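Local coordinates for protein transcriptional repressor (Vibrio fischeri, PDB 3KV1) that probably represses transcription as a SorC-family DNA-binding regulator, with this putative sugar-binding domain likely sensing a carbohydrate effector, at residues 189-199 with 235-246. Residues are numbered along the deposited sequence; the frame is centred on the assembly and turned at random. Where two conformers were deposited one is given.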
loop_
_atom_site.group_PDB
_atom_site.type_symbol
_atom_site.label_atom_id
_atom_site.label_comp_id
_atom_site.label_asym_id
_atom_site.label_seq_id
_atom_site.Cartn_x
_atom_site.Cartn_y
_atom_site.Cartn_z
ATOM N N ILE A 189 7.217 -20.193 3.072
ATOM C CA ILE A 189 8.171 -19.178 3.476
ATOM C C ILE A 189 7.678 -17.821 3.027
ATOM O O ILE A 189 7.407 -17.606 1.840
ATOM C CB ILE A 189 9.588 -19.483 2.956
ATOM C CG1 ILE A 189 10.600 -18.478 3.540
ATOM C CG2 ILE A 189 9.623 -19.547 1.432
ATOM C CD1 ILE A 189 12.054 -19.032 3.625
ATOM N N GLY A 190 7.570 -16.907 3.991
ATOM C CA GLY A 190 7.167 -15.532 3.755
ATOM C C GLY A 190 5.698 -15.341 3.406
ATOM O O GLY A 190 5.219 -14.196 3.232
ATOM N N GLY A 191 4.971 -16.447 3.318
ATOM C CA GLY A 191 3.611 -16.429 2.796
ATOM C C GLY A 191 3.483 -16.631 1.304
ATOM O O GLY A 191 2.382 -16.883 0.776
ATOM N N PHE A 192 4.606 -16.544 0.603
ATOM C CA PHE A 192 4.555 -16.428 -0.858
ATOM C C PHE A 192 5.065 -17.616 -1.650
ATOM O O PHE A 192 4.890 -17.655 -2.878
ATOM C CB PHE A 192 5.239 -15.132 -1.332
ATOM C CG PHE A 192 6.646 -14.932 -0.785
ATOM C CD1 PHE A 192 7.714 -15.692 -1.263
ATOM C CD2 PHE A 192 6.890 -13.956 0.181
ATOM C CE1 PHE A 192 9.012 -15.493 -0.754
ATOM C CE2 PHE A 192 8.181 -13.721 0.673
ATOM C CZ PHE A 192 9.240 -14.503 0.200
ATOM N N ASP A 193 5.742 -18.563 -0.993
ATOM C CA ASP A 193 6.136 -19.787 -1.703
ATOM C C ASP A 193 6.141 -20.984 -0.755
ATOM O O ASP A 193 6.149 -20.834 0.463
ATOM C CB ASP A 193 7.483 -19.656 -2.448
ATOM C CG ASP A 193 7.520 -20.462 -3.777
ATOM O OD1 ASP A 193 6.656 -21.344 -3.970
ATOM O OD2 ASP A 193 8.399 -20.202 -4.647
ATOM N N PHE A 194 6.105 -22.163 -1.345
ATOM C CA PHE A 194 5.741 -23.378 -0.620
ATOM C C PHE A 194 6.755 -24.462 -0.961
ATOM O O PHE A 194 7.287 -24.496 -2.083
ATOM C CB PHE A 194 4.325 -23.780 -1.079
ATOM C CG PHE A 194 3.338 -22.650 -0.947
ATOM C CD1 PHE A 194 2.757 -22.377 0.280
ATOM C CD2 PHE A 194 3.065 -21.808 -2.021
ATOM C CE1 PHE A 194 1.888 -21.282 0.443
ATOM C CE2 PHE A 194 2.210 -20.695 -1.884
ATOM C CZ PHE A 194 1.615 -20.434 -0.656
ATOM N N PHE A 195 7.021 -25.351 -0.016
ATOM C CA PHE A 195 8.037 -26.375 -0.237
ATOM C C PHE A 195 7.639 -27.742 0.327
ATOM O O PHE A 195 6.745 -27.845 1.184
ATOM C CB PHE A 195 9.330 -25.922 0.422
ATOM C CG PHE A 195 9.149 -25.469 1.841
ATOM C CD1 PHE A 195 8.936 -24.113 2.137
ATOM C CD2 PHE A 195 9.160 -26.395 2.885
ATOM C CE1 PHE A 195 8.751 -23.687 3.434
ATOM C CE2 PHE A 195 8.972 -25.974 4.199
ATOM C CZ PHE A 195 8.768 -24.600 4.481
ATOM N N LYS A 196 8.352 -28.784 -0.111
ATOM C CA LYS A 196 8.147 -30.136 0.384
ATOM C C LYS A 196 9.136 -30.418 1.495
ATOM O O LYS A 196 10.049 -29.618 1.770
ATOM C CB LYS A 196 8.336 -31.149 -0.750
ATOM C CG LYS A 196 7.548 -30.793 -1.978
ATOM C CD LYS A 196 7.520 -31.928 -2.991
ATOM C CE LYS A 196 8.873 -32.611 -3.105
ATOM N NZ LYS A 196 8.848 -33.799 -4.028
ATOM N N LEU A 197 8.949 -31.547 2.156
ATOM C CA LEU A 197 9.824 -31.868 3.283
ATOM C C LEU A 197 11.287 -32.034 2.857
ATOM O O LEU A 197 12.196 -31.739 3.645
ATOM C CB LEU A 197 9.309 -33.092 4.044
ATOM C CG LEU A 197 10.141 -33.549 5.249
ATOM C CD1 LEU A 197 10.263 -32.490 6.325
ATOM C CD2 LEU A 197 9.517 -34.843 5.813
ATOM N N ASP A 198 11.507 -32.444 1.605
ATOM C CA ASP A 198 12.864 -32.621 1.084
ATOM C C ASP A 198 13.489 -31.314 0.541
ATOM O O ASP A 198 14.632 -31.312 0.067
ATOM C CB ASP A 198 12.943 -33.764 0.045
ATOM C CG ASP A 198 12.239 -33.442 -1.263
ATOM O OD1 ASP A 198 11.764 -32.300 -1.470
ATOM O OD2 ASP A 198 12.163 -34.342 -2.117
ATOM N N GLY A 199 12.745 -30.208 0.619
ATOM C CA GLY A 199 13.288 -28.908 0.268
ATOM C C GLY A 199 13.148 -28.535 -1.197
ATOM O O GLY A 199 13.580 -27.468 -1.621
ATOM N N LEU A 235 8.790 -30.011 11.262
ATOM C CA LEU A 235 8.855 -30.514 9.881
ATOM C C LEU A 235 8.883 -29.390 8.830
ATOM O O LEU A 235 9.613 -29.462 7.810
ATOM C CB LEU A 235 7.704 -31.472 9.597
ATOM C CG LEU A 235 7.729 -32.791 10.366
ATOM C CD1 LEU A 235 6.861 -33.791 9.615
ATOM C CD2 LEU A 235 9.154 -33.332 10.513
ATOM N N SER A 236 8.076 -28.353 9.044
ATOM C CA SER A 236 8.086 -27.210 8.137
ATOM C C SER A 236 9.421 -26.495 8.152
ATOM O O SER A 236 9.900 -26.041 7.111
ATOM C CB SER A 236 6.976 -26.221 8.517
ATOM O OG SER A 236 5.727 -26.901 8.498
ATOM N N ILE A 237 10.009 -26.365 9.336
ATOM C CA ILE A 237 11.272 -25.645 9.468
ATOM C C ILE A 237 12.368 -26.455 8.771
ATOM O O ILE A 237 13.235 -25.872 8.092
ATOM C CB ILE A 237 11.665 -25.392 10.936
ATOM C CG1 ILE A 237 10.588 -24.534 11.618
ATOM C CG2 ILE A 237 13.022 -24.691 11.007
ATOM C CD1 ILE A 237 10.710 -24.510 13.171
HETATM N N MSE A 238 12.298 -27.781 8.913
HETATM C CA MSE A 238 13.252 -28.678 8.258
HETATM C C MSE A 238 13.150 -28.556 6.746
HETATM O O MSE A 238 14.163 -28.414 6.060
HETATM C CB MSE A 238 13.055 -30.133 8.691
HETATM C CG MSE A 238 14.251 -31.029 8.334
HETATM SE SE MSE A 238 15.859 -30.630 9.448
HETATM C CE MSE A 238 17.188 -31.756 8.514
ATOM N N GLY A 239 11.924 -28.603 6.226
ATOM C CA GLY A 239 11.675 -28.416 4.797
ATOM C C GLY A 239 12.281 -27.107 4.298
ATOM O O GLY A 239 12.937 -27.054 3.249
ATOM N N ALA A 240 12.048 -26.038 5.051
ATOM C CA ALA A 240 12.546 -24.730 4.667
ATOM C C ALA A 240 14.078 -24.688 4.629
ATOM O O ALA A 240 14.651 -24.140 3.699
ATOM C CB ALA A 240 11.988 -23.650 5.614
ATOM N N LEU A 241 14.722 -25.260 5.647
ATOM C CA LEU A 241 16.177 -25.319 5.654
ATOM C C LEU A 241 16.686 -26.100 4.457
ATOM O O LEU A 241 17.682 -25.718 3.858
ATOM C CB LEU A 241 16.696 -25.918 6.956
ATOM C CG LEU A 241 16.607 -24.933 8.118
ATOM C CD1 LEU A 241 16.838 -25.736 9.396
ATOM C CD2 LEU A 241 17.599 -23.769 7.988
ATOM N N ARG A 242 15.966 -27.147 4.074
ATOM C CA ARG A 242 16.414 -27.967 2.953
ATOM C C ARG A 242 16.356 -27.254 1.609
ATOM O O ARG A 242 17.034 -27.694 0.673
ATOM C CB ARG A 242 15.683 -29.325 2.925
ATOM C CG ARG A 242 16.180 -30.186 4.084
ATOM C CD ARG A 242 15.404 -31.475 4.141
ATOM N NE ARG A 242 15.923 -32.391 5.170
ATOM C CZ ARG A 242 15.183 -33.315 5.768
ATOM N NH1 ARG A 242 13.900 -33.451 5.441
ATOM N NH2 ARG A 242 15.721 -34.115 6.690
ATOM N N THR A 243 15.606 -26.144 1.505
ATOM C CA THR A 243 15.533 -25.442 0.218
ATOM C C THR A 243 16.851 -24.786 -0.086
ATOM O O THR A 243 17.120 -24.449 -1.229
ATOM C CB THR A 243 14.530 -24.276 0.212
ATOM O OG1 THR A 243 14.962 -23.284 1.156
ATOM C CG2 THR A 243 13.145 -24.761 0.542
ATOM N N GLY A 244 17.642 -24.550 0.951
ATOM C CA GLY A 244 18.941 -23.911 0.818
ATOM C C GLY A 244 18.910 -22.387 0.809
ATOM O O GLY A 244 19.958 -21.740 0.698
ATOM N N VAL A 245 17.730 -21.780 0.902
ATOM C CA VAL A 245 17.714 -20.318 0.748
ATOM C C VAL A 245 17.976 -19.529 2.014
ATOM O O VAL A 245 18.191 -18.295 1.939
ATOM C CB VAL A 245 16.426 -19.799 0.093
ATOM C CG1 VAL A 245 16.158 -20.527 -1.225
ATOM C CG2 VAL A 245 15.258 -19.967 1.037
ATOM N N ILE A 246 17.952 -20.187 3.165
ATOM C CA ILE A 246 18.026 -19.449 4.430
ATOM C C ILE A 246 19.454 -19.138 4.831
ATOM O O ILE A 246 20.324 -20.027 4.761
ATOM C CB ILE A 246 17.340 -20.228 5.534
ATOM C CG1 ILE A 246 15.861 -20.362 5.197
ATOM C CG2 ILE A 246 17.491 -19.497 6.876
ATOM C CD1 ILE A 246 15.124 -21.241 6.202
#
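Phe-195 lays its ring on the helix at Ala-240, with CA of that residue over one face, offset toward the rim, and Ala-240 CB 3.5 Å from Phe-195 CZ. The ring's edge meets the backbone: Phe-195 CE2 lies 3.1 Å from Ser-236 O, near the ring plane, while that carbonyl also accepts the helical bond from Ala-240 N. With chi1 at 49°, Phe-195 CG stands between its own N and carbonyl carbon, which turns the CE2-CZ edge to this oxygen.

From Lys-196 to Gly-199 the chain turns across the helix. Gly-239 has no side chain to hold it off, and its CA makes a CA-H...O contact with Leu-197 O (3.6 Å). Arg-242, extended from CG to NE, sends NH1 to Leu-197 O (3.0 Å, nearly straight at 164°). The oxygen lies in the guanidinium plane, but the donor stands above the carbonyl plane. Met-238 CG covers one guanidinium face. Gly-199 closes the type I turn, its CA 3.6 Å from Arg-242 CB.

Farther out, Thr-243 OG1 donates to Ala-240 O and accepts from Val-245 N, the latter bond making an ST turn around Gly-244, whose phi is positive. Ile-189 CD1 packs on Val-245 and Ile-246. Ile-156 of the central strand 151-158 touches both Phe-195 and Ala-240. The helix thus packs across a beta hairpin, strands 185-189 and 193-196 with a classic bulge at Phe-192 and Asp-193, at the edge of the mixed sheet of the putative, Rossmann-like sugar-binding domain.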